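Local coordinates for putative thioesterase (Syntrophus aciditrophicus SB, PDB 3HDU), which probably hydrolyses thioesters, as a hot-dog fold protein of the PaaI-like thioesterase family, at residues Phe46-Glu51 with Arg117-Thr122; Ala69-Ala74 with Gly150-Ile155. One frame throughout, in Å; residues are numbered along the deposited sequence.

In this hot-dog fold chain the antiparallel sheet packs around helix 58-85; contact 1 joins two strands of the sheet, contact 2 the helix to a third. After helix 7-22 and strand 30-37, strand 41-48 runs out into F46-E51; helix 58-85 follows, carrying A69-A74. After helix 91-97 and strand 101-110 the chain returns at R117-T122 and closes contact 1, strand against strand. Strands 118-128 and 132-141 lead on to G150-I155, which closes contact 2, strand against helix. The segments alternate along the chain, so the two loops cross. Their centres lie about 17 Å apart, yet they touch: F46 and F119 pack on A69, and C121 on T73.

Contact 1. Residues Phe46-Glu51 with Arg117-Thr122; sequences FEMRDE and REFVCT
R117 opens the segment just before strand 118-128, and its backbone and side chain both reach the end of strand 41-48. Its carbonyl O accepts a nearly straight bond from M48 N (2.8 Å, 173°). The side chain, with CG anti to the backbone N and extended as far as NE, lays its guanidinium across the turn. M48 O sits 3.0 Å above the centre of one face, where the angles to NE and NH1 are too poor for a hydrogen bond, while E51 OE1 lies at the edge, in plane, in a long salt bridge to NH1. NE makes a weak, charged bond of 3.5 Å to E47 OE2, and NH1 a weak one to R49 O. An alanine at R117 would probably loosen the turn after strand 41-48, since both carboxylates would lose their shared cation. E118 pairs with E47 in the antiparallel, non-hydrogen-bonded register; the side chains run alongside each other, CG to CG 3.8 Å, with their carboxylates stacked. F119 forms the adjacent hydrogen-bonded pair with F46: F46 N donates to F119 O at 2.7 Å, nearly along the C=O axis, and F119 N returns a bond to F46 O. On the face turned to helix 58-85, F46 CB stands over the F119 ring, 3.7 Å from its centroid, a CH-pi contact. The two rings are near parallel but slid apart, and M48 CG meets the F119 ring at its edge. Further on, C121 CB touches the edge of the F46 ring through CE1 at 4.0 Å. The chemistry thus divides by face: aromatic and sulphur- or selenium-bearing side chains turn to the helix, whereas on the other face the paired acids E47 and E118 would probably repel each other, a cost that R117 may ease through its bond to E47.

Contact 2. Residues Ala69-Ala74 with Gly150-Ile155; sequences AIDMTA and GSVSYI
The central helix of the hot-dog fold, 58-85, lies against the concave side of its sheet, and here A69-A74 crosses strand 146-156 at 49° with 8.8 Å between the axes of the two short segments. Every residue that touches is buried. G150, V152 and Y154, alternate positions on the strand, meet I70, D71 and A74 on one flank of the helix. At G150 the lack of a side chain matters: CG2 of I70, anti to the backbone N, sits over G150 CA, and a CB on the strand would clash with that methyl. V152 stands between the helical turns. Its CG2 meets I70 CG2 at 3.8 Å, its CB lies close to A74 CB at 3.4 Å, and its CG1, anti to the backbone N, rests beside the same alanine methyl. The small A74 is consistent with the close approach of helix and strand here. A74 also packs its CB on Y154 CE1. I70 carries the packing on to V108 and to T137 and L139, and V152 to L106, so neighbouring strands share this layer. D71 takes the polar part: with CG anti to the backbone N, its carboxylate approaches the phenol of Y154, its plane only 16° from that of the ring, although the two side chains cross at about a right angle. D71 OD1 lies 2.8 Å from Y154 OH and is hydrogen-bonded to T103 OG1 on strand 101-110. D71 also packs on G64, and Y154 on M60, of the second subunit, which places this buried polar group beside the subunit interface. Across the contact, Y154 OH donates to the helix backbone itself, reaching D71 O at 2.7 Å from above the carbonyl plane.

Contact 1. Residues Phe46-Glu51 with Arg117-Thr122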
# COMPACT_ATOMS: atom_id res chain seq x y z
N PHE A 46 -5.21 7.95 26.62
CA PHE A 46 -6.40 7.12 26.81
C PHE A 46 -6.25 6.25 28.05
O PHE A 46 -5.13 5.96 28.47
CB PHE A 46 -6.59 6.23 25.59
CG PHE A 46 -6.83 6.99 24.32
CD1 PHE A 46 -5.76 7.41 23.53
CD2 PHE A 46 -8.13 7.30 23.91
CE1 PHE A 46 -5.98 8.13 22.34
CE2 PHE A 46 -8.36 8.02 22.72
CZ PHE A 46 -7.29 8.43 21.93
N GLU A 47 -7.39 5.86 28.63
CA GLU A 47 -7.42 5.00 29.82
C GLU A 47 -8.51 3.93 29.71
O GLU A 47 -9.69 4.27 29.57
CB GLU A 47 -7.64 5.84 31.09
CG GLU A 47 -7.53 5.04 32.41
CD GLU A 47 -7.77 5.87 33.66
OE1 GLU A 47 -7.67 7.12 33.61
OE2 GLU A 47 -8.06 5.27 34.71
N MSE A 48 -8.11 2.66 29.76
CA MSE A 48 -9.04 1.53 29.78
C MSE A 48 -9.63 1.45 31.18
O MSE A 48 -8.91 1.14 32.12
CB MSE A 48 -8.30 0.21 29.50
CG MSE A 48 -7.74 0.06 28.12
SE MSE A 48 -9.13 -0.39 26.88
CE MSE A 48 -9.55 -2.19 27.44
N ARG A 49 -10.92 1.73 31.33
CA ARG A 49 -11.58 1.66 32.65
C ARG A 49 -11.85 0.20 33.04
O ARG A 49 -11.76 -0.14 34.21
CB ARG A 49 -12.85 2.51 32.70
CG ARG A 49 -12.55 3.94 32.33
CD ARG A 49 -13.64 4.89 32.71
NE ARG A 49 -13.39 6.20 32.12
CZ ARG A 49 -12.56 7.13 32.60
NH1 ARG A 49 -11.79 6.94 33.67
NH2 ARG A 49 -12.49 8.29 31.94
N ASP A 50 -12.20 -0.62 32.05
CA ASP A 50 -12.33 -2.06 32.19
C ASP A 50 -11.20 -2.61 31.30
O ASP A 50 -11.28 -2.54 30.08
CB ASP A 50 -13.72 -2.53 31.73
CG ASP A 50 -13.99 -4.01 32.05
OD1 ASP A 50 -13.05 -4.84 32.12
OD2 ASP A 50 -15.18 -4.36 32.23
N GLU A 51 -10.15 -3.13 31.94
CA GLU A 51 -9.00 -3.73 31.23
C GLU A 51 -9.30 -5.06 30.50
O GLU A 51 -8.47 -5.51 29.71
CB GLU A 51 -7.79 -3.91 32.17
CG GLU A 51 -6.92 -2.67 32.36
CD GLU A 51 -5.83 -2.89 33.40
OE1 GLU A 51 -6.15 -2.86 34.61
OE2 GLU A 51 -4.65 -3.06 33.01
N ARG A 117 -3.31 -0.52 30.61
CA ARG A 117 -4.45 0.30 31.02
C ARG A 117 -4.45 1.67 30.33
O ARG A 117 -5.43 2.04 29.68
CB ARG A 117 -4.50 0.49 32.53
CG ARG A 117 -5.84 1.06 32.98
CD ARG A 117 -5.87 1.31 34.43
NE ARG A 117 -7.13 1.93 34.84
CZ ARG A 117 -8.28 1.29 35.11
NH1 ARG A 117 -8.40 -0.04 34.99
NH2 ARG A 117 -9.35 2.00 35.49
N GLU A 118 -3.35 2.41 30.50
CA GLU A 118 -3.19 3.75 29.94
C GLU A 118 -2.23 3.71 28.75
O GLU A 118 -1.16 3.12 28.84
CB GLU A 118 -2.69 4.74 31.00
CG GLU A 118 -3.70 4.98 32.13
CD GLU A 118 -3.24 5.99 33.19
OE1 GLU A 118 -2.62 7.02 32.84
OE2 GLU A 118 -3.52 5.76 34.39
N PHE A 119 -2.66 4.31 27.64
CA PHE A 119 -1.84 4.44 26.42
C PHE A 119 -1.99 5.85 25.83
O PHE A 119 -3.04 6.48 25.98
CB PHE A 119 -2.14 3.33 25.39
CG PHE A 119 -3.58 3.20 25.03
CD1 PHE A 119 -4.11 3.91 23.96
CD2 PHE A 119 -4.41 2.32 25.74
CE1 PHE A 119 -5.46 3.77 23.60
CE2 PHE A 119 -5.76 2.18 25.40
CZ PHE A 119 -6.29 2.91 24.33
N VAL A 120 -0.92 6.34 25.20
CA VAL A 120 -0.84 7.69 24.63
C VAL A 120 -0.61 7.59 23.12
O VAL A 120 0.13 6.72 22.66
CB VAL A 120 0.26 8.57 25.33
CG1 VAL A 120 1.63 7.90 25.30
CG2 VAL A 120 0.34 9.96 24.71
N CYS A 121 -1.27 8.47 22.37
CA CYS A 121 -1.19 8.52 20.91
C CYS A 121 -0.89 9.95 20.46
O CYS A 121 -1.58 10.87 20.87
CB CYS A 121 -2.51 8.05 20.32
SG CYS A 121 -2.53 7.91 18.53
N THR A 122 0.17 10.11 19.65
CA THR A 122 0.59 11.40 19.09
C THR A 122 0.29 11.39 17.59
O THR A 122 0.70 10.47 16.90
CB THR A 122 2.11 11.63 19.30
OG1 THR A 122 2.42 11.59 20.70
CG2 THR A 122 2.54 12.98 18.73

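Contact 2. Residues Ala69-Ala74 with Gly150-Ile155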
# COMPACT_ATOMS: atom_id res chain seq x y z
N ALA A 69 -8.67 4.80 18.87
CA ALA A 69 -7.78 5.82 19.46
C ALA A 69 -6.94 6.55 18.40
O ALA A 69 -6.81 7.77 18.44
CB ALA A 69 -6.87 5.21 20.51
N ILE A 70 -6.38 5.78 17.46
CA ILE A 70 -5.60 6.32 16.33
C ILE A 70 -6.49 7.19 15.42
O ILE A 70 -6.08 8.29 15.03
CB ILE A 70 -4.89 5.17 15.52
CG1 ILE A 70 -3.73 4.61 16.35
CG2 ILE A 70 -4.36 5.67 14.17
CD1 ILE A 70 -3.04 3.39 15.75
N ASP A 71 -7.70 6.71 15.12
CA ASP A 71 -8.68 7.43 14.31
C ASP A 71 -9.12 8.75 14.96
O ASP A 71 -9.29 9.75 14.27
CB ASP A 71 -9.91 6.55 14.02
CG ASP A 71 -10.85 7.16 12.98
OD1 ASP A 71 -10.37 7.75 12.00
OD2 ASP A 71 -12.08 7.02 13.14
N MSE A 72 -9.32 8.72 16.28
CA MSE A 72 -9.70 9.91 17.05
C MSE A 72 -8.57 10.94 17.11
O MSE A 72 -8.82 12.13 16.95
CB MSE A 72 -10.14 9.54 18.48
CG MSE A 72 -11.47 8.80 18.55
SE MSE A 72 -12.99 9.86 18.00
CE MSE A 72 -12.87 11.29 19.29
N THR A 73 -7.34 10.46 17.37
CA THR A 73 -6.14 11.31 17.40
C THR A 73 -5.94 11.97 16.04
O THR A 73 -5.68 13.18 15.97
CB THR A 73 -4.87 10.51 17.81
OG1 THR A 73 -5.07 9.89 19.09
CG2 THR A 73 -3.64 11.42 17.90
N ALA A 74 -6.06 11.17 14.98
CA ALA A 74 -5.95 11.65 13.59
C ALA A 74 -7.03 12.70 13.26
O ALA A 74 -6.75 13.70 12.59
CB ALA A 74 -6.02 10.49 12.60
N GLY A 150 0.06 4.40 12.76
CA GLY A 150 -1.07 4.59 11.85
C GLY A 150 -0.90 5.68 10.82
O GLY A 150 -0.17 6.65 11.06
N SER A 151 -1.52 5.48 9.66
CA SER A 151 -1.62 6.46 8.58
C SER A 151 -3.12 6.64 8.39
O SER A 151 -3.82 5.66 8.09
CB SER A 151 -0.98 5.98 7.28
OG SER A 151 0.41 5.76 7.46
N VAL A 152 -3.61 7.86 8.60
CA VAL A 152 -5.04 8.15 8.50
C VAL A 152 -5.28 9.36 7.59
O VAL A 152 -4.58 10.37 7.72
CB VAL A 152 -5.63 8.44 9.90
CG1 VAL A 152 -7.16 8.57 9.83
CG2 VAL A 152 -5.24 7.36 10.90
N SER A 153 -6.25 9.25 6.69
CA SER A 153 -6.67 10.34 5.81
C SER A 153 -8.07 10.79 6.21
O SER A 153 -8.98 9.97 6.29
CB SER A 153 -6.68 9.91 4.34
OG SER A 153 -5.38 10.03 3.78
N TYR A 154 -8.21 12.10 6.49
CA TYR A 154 -9.49 12.75 6.79
C TYR A 154 -9.87 13.71 5.66
O TYR A 154 -9.00 14.34 5.05
CB TYR A 154 -9.43 13.52 8.12
CG TYR A 154 -9.90 12.70 9.29
CD1 TYR A 154 -9.02 11.86 9.97
CD2 TYR A 154 -11.24 12.73 9.69
CE1 TYR A 154 -9.46 11.08 11.05
CE2 TYR A 154 -11.70 11.96 10.76
CZ TYR A 154 -10.80 11.14 11.44
OH TYR A 154 -11.23 10.37 12.49
N ILE A 155 -11.17 13.78 5.37
CA ILE A 155 -11.72 14.70 4.37
C ILE A 155 -12.90 15.49 4.94
O ILE A 155 -13.55 15.04 5.88
CB ILE A 155 -12.15 13.99 3.06
CG1 ILE A 155 -13.27 12.95 3.29
CG2 ILE A 155 -10.94 13.31 2.41
CD1 ILE A 155 -13.77 12.31 2.02